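Local coordinates for protein NADPH Quinone Oxidoreductase (Streptococcus mutans, PDB 4F8Y) that probably catalyses the NADPH-dependent reduction of quinones such as menadione, using a bound FAD cofactor in a flavodoxin-like fold, at residues 34-39 with 68-73; 79-84 with 143-148; 98-103 with 151-156. All blocks are in the same frame, centred on the assembly; numbering follows the deposited sequence.

Contact 1 (34-39 with 68-73); sequences STLDLY and RDLVTW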
loop_
_atom_site.group_PDB
_atom_site.type_symbol
_atom_site.label_atom_id
_atom_site.label_comp_id
_atom_site.label_asym_id
_atom_site.label_seq_id
_atom_site.Cartn_x
_atom_site.Cartn_y
_atom_site.Cartn_z
ATOM N N SER A 34 4.625 -0.694 -23.555
ATOM C CA SER A 34 5.606 -1.423 -22.757
ATOM C C SER A 34 5.012 -1.915 -21.422
ATOM O O SER A 34 4.355 -1.163 -20.693
ATOM C CB SER A 34 6.880 -0.594 -22.551
ATOM O OG SER A 34 6.818 0.184 -21.370
ATOM N N THR A 35 5.229 -3.196 -21.132
ATOM C CA THR A 35 4.698 -3.817 -19.924
ATOM C C THR A 35 5.780 -3.938 -18.841
ATOM O O THR A 35 6.898 -4.409 -19.094
ATOM C CB THR A 35 4.082 -5.215 -20.219
ATOM O OG1 THR A 35 2.978 -5.086 -21.131
ATOM C CG2 THR A 35 3.598 -5.874 -18.929
ATOM N N LEU A 36 5.443 -3.490 -17.639
ATOM C CA LEU A 36 6.322 -3.628 -16.495
ATOM C C LEU A 36 5.708 -4.639 -15.515
ATOM O O LEU A 36 4.794 -4.328 -14.744
ATOM C CB LEU A 36 6.548 -2.265 -15.836
ATOM C CG LEU A 36 7.340 -2.263 -14.542
ATOM C CD1 LEU A 36 8.688 -2.927 -14.758
ATOM C CD2 LEU A 36 7.474 -0.834 -14.026
ATOM N N ASP A 37 6.194 -5.870 -15.587
ATOM C CA ASP A 37 5.779 -6.912 -14.667
ATOM C C ASP A 37 6.656 -6.790 -13.416
ATOM O O ASP A 37 7.805 -7.261 -13.391
ATOM C CB ASP A 37 5.937 -8.275 -15.349
ATOM C CG ASP A 37 5.305 -9.413 -14.568
ATOM O OD1 ASP A 37 5.236 -9.350 -13.327
ATOM O OD2 ASP A 37 4.895 -10.400 -15.203
ATOM N N LEU A 38 6.134 -6.122 -12.390
ATOM C CA LEU A 38 6.917 -5.875 -11.180
ATOM C C LEU A 38 7.429 -7.184 -10.557
ATOM O O LEU A 38 8.561 -7.251 -10.067
ATOM C CB LEU A 38 6.107 -5.056 -10.166
ATOM C CG LEU A 38 5.669 -3.661 -10.606
ATOM C CD1 LEU A 38 4.811 -3.013 -9.535
ATOM C CD2 LEU A 38 6.869 -2.802 -10.946
ATOM N N TYR A 39 6.600 -8.227 -10.588
ATOM C CA TYR A 39 6.976 -9.522 -10.017
ATOM C C TYR A 39 8.047 -10.237 -10.840
ATOM O O TYR A 39 8.981 -10.823 -10.292
ATOM C CB TYR A 39 5.741 -10.415 -9.832
ATOM C CG TYR A 39 5.084 -10.260 -8.475
ATOM C CD1 TYR A 39 5.497 -11.031 -7.399
ATOM C CD2 TYR A 39 4.062 -9.337 -8.268
ATOM C CE1 TYR A 39 4.913 -10.894 -6.153
ATOM C CE2 TYR A 39 3.468 -9.195 -7.030
ATOM C CZ TYR A 39 3.901 -9.978 -5.970
ATOM O OH TYR A 39 3.326 -9.856 -4.721
ATOM N N ARG A 68 12.020 5.306 -13.409
ATOM C CA ARG A 68 11.712 6.718 -13.629
ATOM C C ARG A 68 11.574 6.985 -15.122
ATOM O O ARG A 68 10.639 7.649 -15.566
ATOM C CB ARG A 68 12.805 7.620 -13.065
ATOM C CG ARG A 68 12.810 7.735 -11.548
ATOM C CD ARG A 68 13.706 8.877 -11.071
ATOM N NE ARG A 68 15.111 8.653 -11.391
ATOM C CZ ARG A 68 15.959 7.957 -10.638
ATOM N NH1 ARG A 68 15.555 7.403 -9.501
ATOM N NH2 ARG A 68 17.219 7.818 -11.023
ATOM N N ASP A 69 12.515 6.459 -15.896
ATOM C CA ASP A 69 12.545 6.705 -17.337
ATOM C C ASP A 69 11.323 6.138 -18.062
ATOM O O ASP A 69 10.860 6.723 -19.046
ATOM C CB ASP A 69 13.836 6.153 -17.944
ATOM C CG ASP A 69 15.048 7.009 -17.619
ATOM O OD1 ASP A 69 14.862 8.174 -17.208
ATOM O OD2 ASP A 69 16.185 6.515 -17.776
ATOM N N LEU A 70 10.808 5.002 -17.581
ATOM C CA LEU A 70 9.567 4.415 -18.107
ATOM C C LEU A 70 8.369 5.353 -17.866
ATOM O O LEU A 70 7.567 5.629 -18.774
ATOM C CB LEU A 70 9.305 3.042 -17.467
ATOM C CG LEU A 70 10.023 1.812 -18.035
ATOM C CD1 LEU A 70 9.807 0.602 -17.137
ATOM C CD2 LEU A 70 9.546 1.508 -19.467
ATOM N N VAL A 71 8.258 5.855 -16.639
ATOM C CA VAL A 71 7.201 6.813 -16.315
ATOM C C VAL A 71 7.273 8.064 -17.186
ATOM O O VAL A 71 6.267 8.499 -17.722
ATOM C CB VAL A 71 7.214 7.207 -14.827
ATOM C CG1 VAL A 71 6.266 8.375 -14.583
ATOM C CG2 VAL A 71 6.837 6.009 -13.973
ATOM N N THR A 72 8.468 8.624 -17.340
ATOM C CA THR A 72 8.646 9.835 -18.138
ATOM C C THR A 72 8.268 9.605 -19.603
ATOM O O THR A 72 7.678 10.470 -20.255
ATOM C CB THR A 72 10.103 10.349 -18.063
ATOM O OG1 THR A 72 10.440 10.661 -16.700
ATOM C CG2 THR A 72 10.282 11.590 -18.950
ATOM N N TRP A 73 8.617 8.431 -20.104
ATOM C CA TRP A 73 8.353 8.048 -21.485
ATOM C C TRP A 73 6.841 7.943 -21.768
ATOM O O TRP A 73 6.352 8.425 -22.792
ATOM C CB TRP A 73 9.102 6.733 -21.764
ATOM C CG TRP A 73 8.714 5.952 -22.991
ATOM C CD1 TRP A 73 9.278 6.033 -24.233
ATOM C CD2 TRP A 73 7.710 4.931 -23.072
ATOM N NE1 TRP A 73 8.671 5.140 -25.088
ATOM C CE2 TRP A 73 7.707 4.452 -24.400
ATOM C CE3 TRP A 73 6.802 4.386 -22.154
ATOM C CZ2 TRP A 73 6.836 3.452 -24.829
ATOM C CZ3 TRP A 73 5.936 3.391 -22.586
ATOM C CH2 TRP A 73 5.965 2.932 -23.908
#

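Contact 2 (79-84 with 143-148); sequences FIFPIW and KVLKKQ. With FAD (flavin-adenine dinucleotide), chain E.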
loop_
_atom_site.group_PDB
_atom_site.type_symbol
_atom_site.label_atom_id
_atom_site.label_comp_id
_atom_site.label_asym_id
_atom_site.label_seq_id
_atom_site.Cartn_x
_atom_site.Cartn_y
_atom_site.Cartn_z
ATOM N N PHE A 79 -2.704 0.609 -14.791
ATOM C CA PHE A 79 -2.357 -0.167 -13.600
ATOM C C PHE A 79 -3.295 -1.370 -13.435
ATOM O O PHE A 79 -4.512 -1.206 -13.357
ATOM C CB PHE A 79 -2.398 0.703 -12.343
ATOM C CG PHE A 79 -1.343 1.781 -12.307
ATOM C CD1 PHE A 79 -0.098 1.540 -11.743
ATOM C CD2 PHE A 79 -1.597 3.036 -12.830
ATOM C CE1 PHE A 79 0.873 2.538 -11.703
ATOM C CE2 PHE A 79 -0.627 4.037 -12.795
ATOM C CZ PHE A 79 0.604 3.784 -12.230
ATOM N N ILE A 80 -2.720 -2.572 -13.389
ATOM C CA ILE A 80 -3.496 -3.798 -13.182
ATOM C C ILE A 80 -3.073 -4.511 -11.895
ATOM O O ILE A 80 -1.931 -4.956 -11.779
ATOM C CB ILE A 80 -3.332 -4.784 -14.371
ATOM C CG1 ILE A 80 -3.805 -4.143 -15.679
ATOM C CG2 ILE A 80 -4.083 -6.101 -14.093
ATOM C CD1 ILE A 80 -3.454 -4.951 -16.907
ATOM N N PHE A 81 -3.988 -4.639 -10.937
ATOM C CA PHE A 81 -3.661 -5.304 -9.671
ATOM C C PHE A 81 -4.869 -5.833 -8.887
ATOM O O PHE A 81 -5.972 -5.287 -9.009
ATOM C CB PHE A 81 -2.800 -4.385 -8.773
ATOM C CG PHE A 81 -3.460 -3.077 -8.406
ATOM C CD1 PHE A 81 -4.247 -2.974 -7.271
ATOM C CD2 PHE A 81 -3.269 -1.945 -9.182
ATOM C CE1 PHE A 81 -4.847 -1.765 -6.932
ATOM C CE2 PHE A 81 -3.861 -0.737 -8.844
ATOM C CZ PHE A 81 -4.653 -0.647 -7.719
ATOM N N PRO A 82 -4.656 -6.899 -8.080
ATOM C CA PRO A 82 -5.678 -7.332 -7.115
ATOM C C PRO A 82 -5.679 -6.400 -5.914
ATOM O O PRO A 82 -4.622 -5.892 -5.534
ATOM C CB PRO A 82 -5.192 -8.715 -6.650
ATOM C CG PRO A 82 -3.831 -8.916 -7.219
ATOM C CD PRO A 82 -3.408 -7.673 -7.954
ATOM N N ILE A 83 -6.847 -6.181 -5.325
ATOM C CA ILE A 83 -6.924 -5.497 -4.048
ATOM C C ILE A 83 -6.419 -6.436 -2.948
ATOM O O ILE A 83 -6.975 -7.521 -2.759
ATOM C CB ILE A 83 -8.367 -5.061 -3.729
ATOM C CG1 ILE A 83 -8.796 -3.934 -4.668
ATOM C CG2 ILE A 83 -8.486 -4.600 -2.283
ATOM C CD1 ILE A 83 -7.827 -2.768 -4.699
ATOM N N TRP A 84 -5.352 -6.037 -2.255
ATOM C CA TRP A 84 -4.911 -6.746 -1.047
ATOM C C TRP A 84 -5.022 -5.813 0.161
ATOM O O TRP A 84 -4.406 -4.739 0.198
ATOM C CB TRP A 84 -3.468 -7.269 -1.165
ATOM C CG TRP A 84 -3.249 -8.367 -2.177
ATOM C CD1 TRP A 84 -4.203 -9.089 -2.841
ATOM C CD2 TRP A 84 -1.985 -8.880 -2.610
ATOM N NE1 TRP A 84 -3.606 -10.009 -3.672
ATOM C CE2 TRP A 84 -2.247 -9.903 -3.546
ATOM C CE3 TRP A 84 -0.655 -8.571 -2.298
ATOM C CZ2 TRP A 84 -1.226 -10.614 -4.179
ATOM C CZ3 TRP A 84 0.356 -9.282 -2.920
ATOM C CH2 TRP A 84 0.066 -10.289 -3.853
ATOM N N LYS A 143 -9.082 3.930 -4.807
ATOM C CA LYS A 143 -9.360 5.361 -4.684
ATOM C C LYS A 143 -8.161 6.187 -4.195
ATOM O O LYS A 143 -8.035 7.353 -4.551
ATOM C CB LYS A 143 -10.592 5.616 -3.799
ATOM C CG LYS A 143 -11.905 5.164 -4.413
ATOM C CD LYS A 143 -13.096 5.562 -3.551
ATOM C CE LYS A 143 -13.148 4.757 -2.254
ATOM N NZ LYS A 143 -14.354 5.059 -1.437
ATOM N N VAL A 144 -7.290 5.601 -3.383
ATOM C CA VAL A 144 -6.077 6.307 -2.967
ATOM C C VAL A 144 -5.168 6.578 -4.175
ATOM O O VAL A 144 -4.815 7.722 -4.441
ATOM C CB VAL A 144 -5.310 5.566 -1.828
ATOM C CG1 VAL A 144 -3.892 6.092 -1.689
ATOM C CG2 VAL A 144 -6.061 5.694 -0.509
ATOM N N LEU A 145 -4.807 5.529 -4.910
ATOM C CA LEU A 145 -3.984 5.656 -6.121
ATOM C C LEU A 145 -4.554 6.652 -7.145
ATOM O O LEU A 145 -3.832 7.484 -7.681
ATOM C CB LEU A 145 -3.775 4.284 -6.774
ATOM C CG LEU A 145 -2.939 4.209 -8.057
ATOM C CD1 LEU A 145 -1.493 4.598 -7.779
ATOM C CD2 LEU A 145 -3.014 2.804 -8.676
ATOM N N LYS A 146 -5.850 6.564 -7.417
ATOM C CA LYS A 146 -6.500 7.524 -8.295
ATOM C C LYS A 146 -6.497 8.952 -7.748
ATOM O O LYS A 146 -6.054 9.886 -8.419
ATOM C CB LYS A 146 -7.952 7.117 -8.565
ATOM C CG LYS A 146 -8.758 8.261 -9.168
ATOM C CD LYS A 146 -9.985 7.789 -9.921
ATOM C CE LYS A 146 -10.618 8.946 -10.674
ATOM N NZ LYS A 146 -11.982 8.600 -11.126
ATOM N N LYS A 147 -7.021 9.119 -6.537
ATOM C CA LYS A 147 -7.304 10.447 -5.992
ATOM C C LYS A 147 -6.137 11.091 -5.243
ATOM O O LYS A 147 -5.945 12.307 -5.309
ATOM C CB LYS A 147 -8.536 10.400 -5.074
ATOM C CG LYS A 147 -9.762 9.787 -5.715
ATOM N N GLN A 148 -5.364 10.284 -4.522
ATOM C CA GLN A 148 -4.343 10.834 -3.633
ATOM C C GLN A 148 -2.894 10.533 -4.036
ATOM O O GLN A 148 -1.953 10.949 -3.353
ATOM C CB GLN A 148 -4.640 10.423 -2.188
ATOM C CG GLN A 148 -5.971 10.990 -1.716
ATOM C CD GLN A 148 -6.433 10.450 -0.391
ATOM O OE1 GLN A 148 -7.610 10.567 -0.049
ATOM N NE2 GLN A 148 -5.516 9.862 0.371
HETATM P PA FAD E . -7.325 -15.877 -9.147
HETATM O O1A FAD E . -7.291 -16.674 -7.708
HETATM O O2A FAD E . -6.057 -16.065 -9.848
HETATM O O5B FAD E . -8.568 -16.418 -10.057
HETATM C C5B FAD E . -9.875 -16.136 -9.636
HETATM C C4B FAD E . -10.936 -16.889 -10.422
HETATM O O4B FAD E . -10.997 -16.614 -11.861
HETATM C C3B FAD E . -10.822 -18.467 -10.389
HETATM O O3B FAD E . -11.934 -19.227 -10.014
HETATM C C2B FAD E . -10.127 -18.777 -11.701
HETATM O O2B FAD E . -10.035 -20.121 -12.090
HETATM C C1B FAD E . -10.827 -17.807 -12.570
HETATM N N9A FAD E . -10.217 -17.568 -13.875
HETATM C C8A FAD E . -8.917 -17.564 -14.186
HETATM N N7A FAD E . -8.801 -17.269 -15.534
HETATM C C5A FAD E . -10.069 -17.089 -16.038
HETATM C C6A FAD E . -10.531 -16.785 -17.295
HETATM N N6A FAD E . -9.590 -16.592 -18.388
HETATM N N1A FAD E . -11.845 -16.671 -17.519
HETATM C C2A FAD E . -12.730 -16.855 -16.508
HETATM N N3A FAD E . -12.269 -17.157 -15.264
HETATM C C4A FAD E . -10.945 -17.270 -15.037
HETATM N N1 FAD E . -10.585 -8.757 -1.737
HETATM C C2 FAD E . -11.656 -7.976 -0.960
HETATM O O2 FAD E . -12.737 -7.524 -1.708
HETATM N N3 FAD E . -11.008 -6.882 -0.069
HETATM C C4 FAD E . -9.662 -7.156 0.731
HETATM O O4 FAD E . -8.999 -5.996 1.110
HETATM C C4X FAD E . -8.725 -8.170 0.039
HETATM N N5 FAD E . -7.422 -8.517 0.599
HETATM C C5X FAD E . -6.647 -9.633 0.090
HETATM C C6 FAD E . -5.355 -9.829 0.638
HETATM C C7 FAD E . -4.585 -10.862 0.182
HETATM C C7M FAD E . -3.187 -11.070 0.758
HETATM C C8 FAD E . -5.060 -11.684 -0.780
HETATM C C8M FAD E . -4.201 -12.836 -1.295
HETATM C C9 FAD E . -6.310 -11.491 -1.305
HETATM C C9A FAD E . -7.113 -10.428 -0.838
HETATM N N10 FAD E . -8.424 -10.244 -1.419
HETATM C C10 FAD E . -9.309 -9.146 -1.011
HETATM C "C1'" FAD E . -8.827 -11.035 -2.562
HETATM C "C2'" FAD E . -8.333 -10.570 -3.932
HETATM O "O2'" FAD E . -8.629 -9.239 -4.277
HETATM C "C3'" FAD E . -8.653 -11.577 -5.018
HETATM O "O3'" FAD E . -8.155 -12.856 -4.751
HETATM C "C4'" FAD E . -8.207 -11.058 -6.371
HETATM O "O4'" FAD E . -8.554 -9.733 -6.620
HETATM C "C5'" FAD E . -8.607 -11.954 -7.520
HETATM O "O5'" FAD E . -7.785 -11.786 -8.625
HETATM P P FAD E . -6.703 -12.991 -8.879
HETATM O O1P FAD E . -5.926 -12.702 -10.301
HETATM O O2P FAD E . -5.772 -13.067 -7.754
HETATM O O3P FAD E . -7.705 -14.301 -8.871
#

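Contact 3 (98-103 with 151-156); sequences RVFVAD and KPCAIS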
loop_
_atom_site.group_PDB
_atom_site.type_symbol
_atom_site.label_atom_id
_atom_site.label_comp_id
_atom_site.label_asym_id
_atom_site.label_seq_id
_atom_site.Cartn_x
_atom_site.Cartn_y
_atom_site.Cartn_z
ATOM N N ARG A 98 9.102 4.363 -4.214
ATOM C CA ARG A 98 10.480 4.505 -4.673
ATOM C C ARG A 98 10.636 5.300 -5.966
ATOM O O ARG A 98 11.639 5.990 -6.149
ATOM C CB ARG A 98 11.138 3.138 -4.814
ATOM C CG ARG A 98 11.210 2.368 -3.526
ATOM C CD ARG A 98 12.106 1.185 -3.725
ATOM N NE ARG A 98 13.471 1.604 -4.032
ATOM C CZ ARG A 98 14.462 0.759 -4.287
ATOM N NH1 ARG A 98 14.229 -0.546 -4.288
ATOM N NH2 ARG A 98 15.678 1.216 -4.551
ATOM N N VAL A 99 9.640 5.210 -6.846
ATOM C CA VAL A 99 9.688 5.857 -8.161
ATOM C C VAL A 99 9.023 7.253 -8.202
ATOM O O VAL A 99 9.579 8.207 -8.761
ATOM C CB VAL A 99 9.062 4.946 -9.240
ATOM C CG1 VAL A 99 9.077 5.633 -10.603
ATOM C CG2 VAL A 99 9.788 3.612 -9.281
ATOM N N PHE A 100 7.834 7.372 -7.622
ATOM C CA PHE A 100 7.132 8.649 -7.606
ATOM C C PHE A 100 7.653 9.527 -6.471
ATOM O O PHE A 100 6.946 9.787 -5.500
ATOM C CB PHE A 100 5.617 8.425 -7.493
ATOM C CG PHE A 100 5.002 7.846 -8.742
ATOM C CD1 PHE A 100 5.432 6.616 -9.244
ATOM C CD2 PHE A 100 3.999 8.529 -9.423
ATOM C CE1 PHE A 100 4.879 6.084 -10.393
ATOM C CE2 PHE A 100 3.438 7.999 -10.583
ATOM C CZ PHE A 100 3.880 6.776 -11.067
ATOM N N VAL A 101 8.895 9.987 -6.606
ATOM C CA VAL A 101 9.578 10.686 -5.517
ATOM C C VAL A 101 9.617 12.205 -5.719
ATOM O O VAL A 101 9.402 12.699 -6.818
ATOM C CB VAL A 101 11.018 10.145 -5.307
ATOM C CG1 VAL A 101 10.991 8.703 -4.808
ATOM C CG2 VAL A 101 11.817 10.247 -6.595
ATOM N N ALA A 102 9.876 12.944 -4.648
ATOM C CA ALA A 102 9.999 14.393 -4.750
ATOM C C ALA A 102 11.129 14.746 -5.700
ATOM O O ALA A 102 12.201 14.155 -5.647
ATOM C CB ALA A 102 10.235 15.010 -3.383
ATOM N N ASP A 103 10.861 15.707 -6.577
ATOM C CA ASP A 103 11.799 16.138 -7.608
ATOM C C ASP A 103 11.767 15.255 -8.846
ATOM O O ASP A 103 12.556 15.433 -9.770
ATOM C CB ASP A 103 13.204 16.261 -7.048
ATOM C CG ASP A 103 13.321 17.409 -6.102
ATOM O OD1 ASP A 103 12.634 18.425 -6.352
ATOM O OD2 ASP A 103 14.077 17.298 -5.115
ATOM N N LYS A 151 -3.424 11.819 -9.149
ATOM C CA LYS A 151 -3.918 13.186 -9.351
ATOM C C LYS A 151 -2.962 14.280 -8.845
ATOM O O LYS A 151 -2.704 15.256 -9.561
ATOM C CB LYS A 151 -5.348 13.366 -8.772
ATOM N N PRO A 152 -2.434 14.130 -7.611
ATOM C CA PRO A 152 -1.475 15.128 -7.111
ATOM C C PRO A 152 -0.226 15.277 -7.983
ATOM O O PRO A 152 0.315 16.374 -8.055
ATOM C CB PRO A 152 -1.098 14.591 -5.724
ATOM C CG PRO A 152 -2.304 13.807 -5.289
ATOM C CD PRO A 152 -2.844 13.180 -6.557
ATOM N N CYS A 153 0.220 14.199 -8.626
ATOM C CA CYS A 153 1.377 14.247 -9.527
ATOM C C CYS A 153 1.035 14.796 -10.914
ATOM O O CYS A 153 1.874 14.784 -11.803
ATOM C CB CYS A 153 2.014 12.860 -9.664
ATOM S SG CYS A 153 2.630 12.136 -8.120
ATOM N N ALA A 154 -0.200 15.262 -11.086
ATOM C CA ALA A 154 -0.679 15.887 -12.329
ATOM C C ALA A 154 -1.049 14.911 -13.454
ATOM O O ALA A 154 -0.971 15.251 -14.633
ATOM C CB ALA A 154 0.311 16.937 -12.830
ATOM N N ILE A 155 -1.446 13.697 -13.085
ATOM C CA ILE A 155 -1.890 12.704 -14.059
ATOM C C ILE A 155 -3.408 12.749 -14.148
ATOM O O ILE A 155 -4.093 12.626 -13.135
ATOM C CB ILE A 155 -1.425 11.290 -13.668
ATOM C CG1 ILE A 155 0.086 11.153 -13.883
ATOM C CG2 ILE A 155 -2.196 10.232 -14.460
ATOM C CD1 ILE A 155 0.734 10.076 -13.042
ATOM N N SER A 156 -3.931 12.937 -15.359
ATOM C CA SER A 156 -5.362 13.141 -15.559
ATOM C C SER A 156 -5.724 13.082 -17.042
ATOM O O SER A 156 -4.948 13.517 -17.894
ATOM C CB SER A 156 -5.795 14.487 -14.968
ATOM O OG SER A 156 -7.152 14.769 -15.269
#

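Contact 1 (34-39 with 68-73)
S34 and L36 on the outermost strand 32-37 of the parallel sheet meet L70 and W73 on helix 65-73, which lies across one face of that sheet. The apolar part of the contact is a meeting of two leucines: CD2 of L36 comes within 4.1 Å of CD1 of L70, their branched ends crossing at a slant. In L36 the CG lies anti to the backbone N (chi1 174°), which carries its methyls off the sheet towards the helix, where they also pack on F95 of helix 90-99. Leucine suits both places, since each has to fill the interval between a strand and a helix whose axes come no closer than 10.9 Å.

The polar group of the contact is the hydroxyl of S34. Its OG lies 3.6 Å from CD2 of L70 and 3.5 Å from CZ3 of W73, reaching the indole obliquely at its six-membered ring. The CB of S34 follows behind, 3.9 Å from CH2 of W73. A small residue suits this place, letting the indole and L70 come close to the strand. K2 makes a cation-pi interaction with the W73 ring and a hydrogen bond to its carbonyl oxygen.

No hydrogen bond crosses between the two segments, and the OG of S34, buried by this contact, has no partner anywhere in the model. Across these two segments the contact thus rests on close packing, with one hydroxyl paying a probable small desolvation cost.

Contact 2 (79-84 with 143-148)
Between the central strand 76-82 of the flavodoxin-like sheet and helix 143-150, which packs on a face of that sheet, a single leucine methyl meets two phenylalanine rings. CD2 of L145 sits over one face of the F79 ring, 4.1 Å from CG and displaced towards the rim. The same methyl approaches F81 more closely, at 3.6 Å from CE2, but obliquely, and the two side chains run past each other in opposite directions. With CG between the backbone N and the carbonyl carbon (chi1 60°), the F81 ring leans back along the strand and brings CE2 to the methyl.

Residues two apart on a strand point to the same side, which lets F79 and F81 both face the helix, where one methyl can touch each ring. L145 also rests on I124 of strand 120-127, so the helix packs across neighbouring strands. In a flavodoxin-like fold the cofactor binds at the C-terminal ends of the parallel strands, and here the chain leaving strand 76-82 turns directly into the FAD site. The ribityl O2' of FAD donates a 2.8 Å hydrogen bond to the backbone O of I83, an interaction independent of side-chain identity. P82 brings its CB to 3.5 Å from O4' of FAD. The indole of W84 lies against the dimethylbenzene end of the flavin, CD1 being 3.4 Å from C8 of FAD; a large flat apolar group suits this part of the isoalloxazine. The helix has a wider pi-type turn at 144-148, and the Q148 amide is hydrogen-bonded to S86 and Q139 of the second subunit.

Contact 3 (98-103 with 151-156)
F100, just past helix 90-99, turns the edge of its ring towards C153, in the turn before strand 155-163, and I155 at its beginning. The packed part is small and apolar. SG of C153 lies 4.1 Å from CD2 of F100 and 5.5 Å from the ring centroid, 90° off the ring normal, a sulfur-aromatic contact made at the edge. Next to it CD1 of I155 reaches to 4.2 Å from CE2 of F100, again near the ring plane. A flat ring suits this place because one edge can meet the sulfur and the methyl side by side, and W85 of the second subunit packs on both F100 and C153.

The remainder is looser. D103 and S156 are exposed, and the proline of the type I turn K151 to A154 lies partly in the open, where its fixed phi suits a turn.

Both partners sit where the backbone changes direction. F100 is the centre of an inverse gamma turn as the chain leaves its helix, and A154, with positive phi, is the C-prime residue of a Schellman motif closing helix 143-150. The contact thus joins the exits of two helices, 90-99 and 143-150, in this flavodoxin-like alpha/beta fold.

How the contacts relate
The touching residues of contacts 2 and 3 are all buried, whereas contact 1, at the outermost strand 32-37, is only partly so and includes a hydroxyl. All three reach one parallel sheet and rely on apolar packing without a hydrogen bond between their segments, but the mix changes: leucine, serine and indole at the edge, leucine on two phenylalanines in the centre, sulfur and methyl at a ring edge in contact 3. Helix 143-150 supplies contact 2 and ends in contact 3, which touch where P152 packs against the carbonyl oxygen of K147. V71 beside V99 and F100 joins contacts 1 and 3, and Y39 against W84 joins contact 1 to the FAD-binding end of contact 2.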